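Local coordinates for protein importin subunit beta-1 (Saccharomyces cerevisiae, PDB 5OWU) that carries proteins into the nucleus as the importin beta partner of importin alpha, the subunit that recognises classical nuclear localization signals in cargo, at residues Asn203-Ala206 with Asp207-Phe211. Numbering follows the deposited sequence.
Sequences NALA and DSLIF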
loop_
_atom_site.group_PDB
_atom_site.type_symbol
_atom_site.label_atom_id
_atom_site.label_comp_id
_atom_site.label_asym_id
_atom_site.label_seq_id
_atom_site.Cartn_x
_atom_site.Cartn_y
_atom_site.Cartn_z
ATOM N N ASN A 203 -17.507 -17.410 3.740
ATOM C CA ASN A 203 -16.150 -16.926 3.981
ATOM C C ASN A 203 -15.113 -17.887 3.401
ATOM O O ASN A 203 -14.135 -17.461 2.769
ATOM C CB ASN A 203 -15.935 -16.726 5.482
ATOM C CG ASN A 203 -16.764 -15.581 6.046
ATOM O OD1 ASN A 203 -17.124 -14.648 5.332
ATOM N ND2 ASN A 203 -17.060 -15.645 7.336
ATOM N N ALA A 204 -15.315 -19.189 3.595
ATOM C CA ALA A 204 -14.427 -20.170 2.984
ATOM C C ALA A 204 -14.461 -20.077 1.463
ATOM O O ALA A 204 -13.425 -20.187 0.801
ATOM C CB ALA A 204 -14.812 -21.572 3.445
ATOM N N LEU A 205 -15.646 -19.884 0.887
ATOM C CA LEU A 205 -15.760 -19.782 -0.564
ATOM C C LEU A 205 -14.936 -18.613 -1.083
ATOM O O LEU A 205 -14.171 -18.743 -2.059
ATOM C CB LEU A 205 -17.231 -19.627 -0.953
ATOM C CG LEU A 205 -17.543 -19.568 -2.443
ATOM C CD1 LEU A 205 -17.036 -20.824 -3.143
ATOM C CD2 LEU A 205 -19.049 -19.382 -2.668
ATOM N N ALA A 206 -15.085 -17.454 -0.432
ATOM C CA ALA A 206 -14.236 -16.311 -0.737
ATOM C C ALA A 206 -12.764 -16.700 -0.681
ATOM O O ALA A 206 -11.992 -16.374 -1.590
ATOM C CB ALA A 206 -14.531 -15.168 0.232
ATOM N N ASP A 207 -12.360 -17.416 0.379
ATOM C CA ASP A 207 -10.963 -17.845 0.484
ATOM C C ASP A 207 -10.558 -18.759 -0.665
ATOM O O ASP A 207 -9.387 -18.780 -1.062
ATOM C CB ASP A 207 -10.718 -18.580 1.806
ATOM C CG ASP A 207 -10.775 -17.660 3.013
ATOM O OD1 ASP A 207 -10.494 -16.455 2.873
ATOM O OD2 ASP A 207 -11.103 -18.155 4.109
ATOM N N SER A 208 -11.499 -19.534 -1.197
ATOM C CA SER A 208 -11.181 -20.560 -2.177
ATOM C C SER A 208 -11.109 -20.031 -3.600
ATOM O O SER A 208 -10.596 -20.738 -4.478
ATOM C CB SER A 208 -12.241 -21.661 -2.140
ATOM O OG SER A 208 -13.399 -21.239 -2.842
ATOM N N LEU A 209 -11.632 -18.825 -3.852
ATOM C CA LEU A 209 -11.858 -18.384 -5.230
ATOM C C LEU A 209 -10.622 -18.502 -6.123
ATOM O O LEU A 209 -10.742 -18.819 -7.312
ATOM C CB LEU A 209 -12.375 -16.947 -5.231
ATOM C CG LEU A 209 -13.791 -16.825 -4.662
ATOM C CD1 LEU A 209 -14.228 -15.390 -4.655
ATOM C CD2 LEU A 209 -14.803 -17.675 -5.425
ATOM N N ILE A 210 -9.426 -18.251 -5.590
ATOM C CA ILE A 210 -8.250 -18.266 -6.457
ATOM C C ILE A 210 -7.887 -19.668 -6.926
ATOM O O ILE A 210 -7.062 -19.808 -7.838
ATOM C CB ILE A 210 -7.061 -17.579 -5.747
ATOM C CG1 ILE A 210 -7.365 -16.082 -5.604
ATOM C CG2 ILE A 210 -5.759 -17.767 -6.521
ATOM C CD1 ILE A 210 -6.216 -15.215 -5.122
ATOM N N PHE A 211 -8.506 -20.709 -6.369
ATOM C CA PHE A 211 -8.169 -22.086 -6.712
ATOM C C PHE A 211 -9.220 -22.780 -7.566
ATOM O O PHE A 211 -9.107 -23.987 -7.796
ATOM C CB PHE A 211 -7.932 -22.890 -5.435
ATOM C CG PHE A 211 -6.810 -22.363 -4.607
ATOM C CD1 PHE A 211 -5.496 -22.585 -4.983
ATOM C CD2 PHE A 211 -7.062 -21.631 -3.462
ATOM C CE1 PHE A 211 -4.454 -22.093 -4.224
ATOM C CE2 PHE A 211 -6.024 -21.138 -2.699
ATOM C CZ PHE A 211 -4.718 -21.370 -3.083
HETATM O O HOH W 1 -13.079 -15.028 4.063
HETATM O O HOH W 2 -9.265 -16.680 -3.048
#
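Ser-208 turns its hydroxyl back onto the carbonyl of Leu-205, one turn earlier on helix 195-208, in HEAT repeat 5 of the importin beta solenoid. OG donates to Leu-205 O over 2.7 Å, meeting the carbonyl at a C=O...O angle of 120° and only 15° from its plane. Here a chi1 of 79° swings OG back toward that oxygen. The same oxygen takes a weak bond from Ser-208 N, as does Ala-204 O, so this amide is shared between the i-3 and i-4 carbonyls. Further back, Asp-207 N to Asn-203 O (3.0 Å) keeps the regular i-4 spacing. Water 1 donates to Asn-203 O and to Asp-207 OD1, bridging carbonyl and carboxylate at the more open side. Water 2 plays both roles, donating to Ala-206 O and accepting from Ile-210 N, and so bridges two atoms that stand 5.1 Å apart; Ala-206 O also takes a weak bond from Leu-209 N at 3.4 Å. On the buried side, CD1 of Leu-205 lies 3.7 Å from Ser-208 OG, and CG of Leu-209 approaches Leu-205 O. Leu-205 and Ser-208 both rest on Ile-184 of helix 177-188, whereas Leu-209 packs against Ile-251 and Leu-254, joining this part of the chain to helix 238-255 of HEAT repeat 6. Tyr-255 OH is hydrogen-bonded to Leu-209 O, and Phe-211 N closes the following turn on Ser-208 O at 2.8 Å.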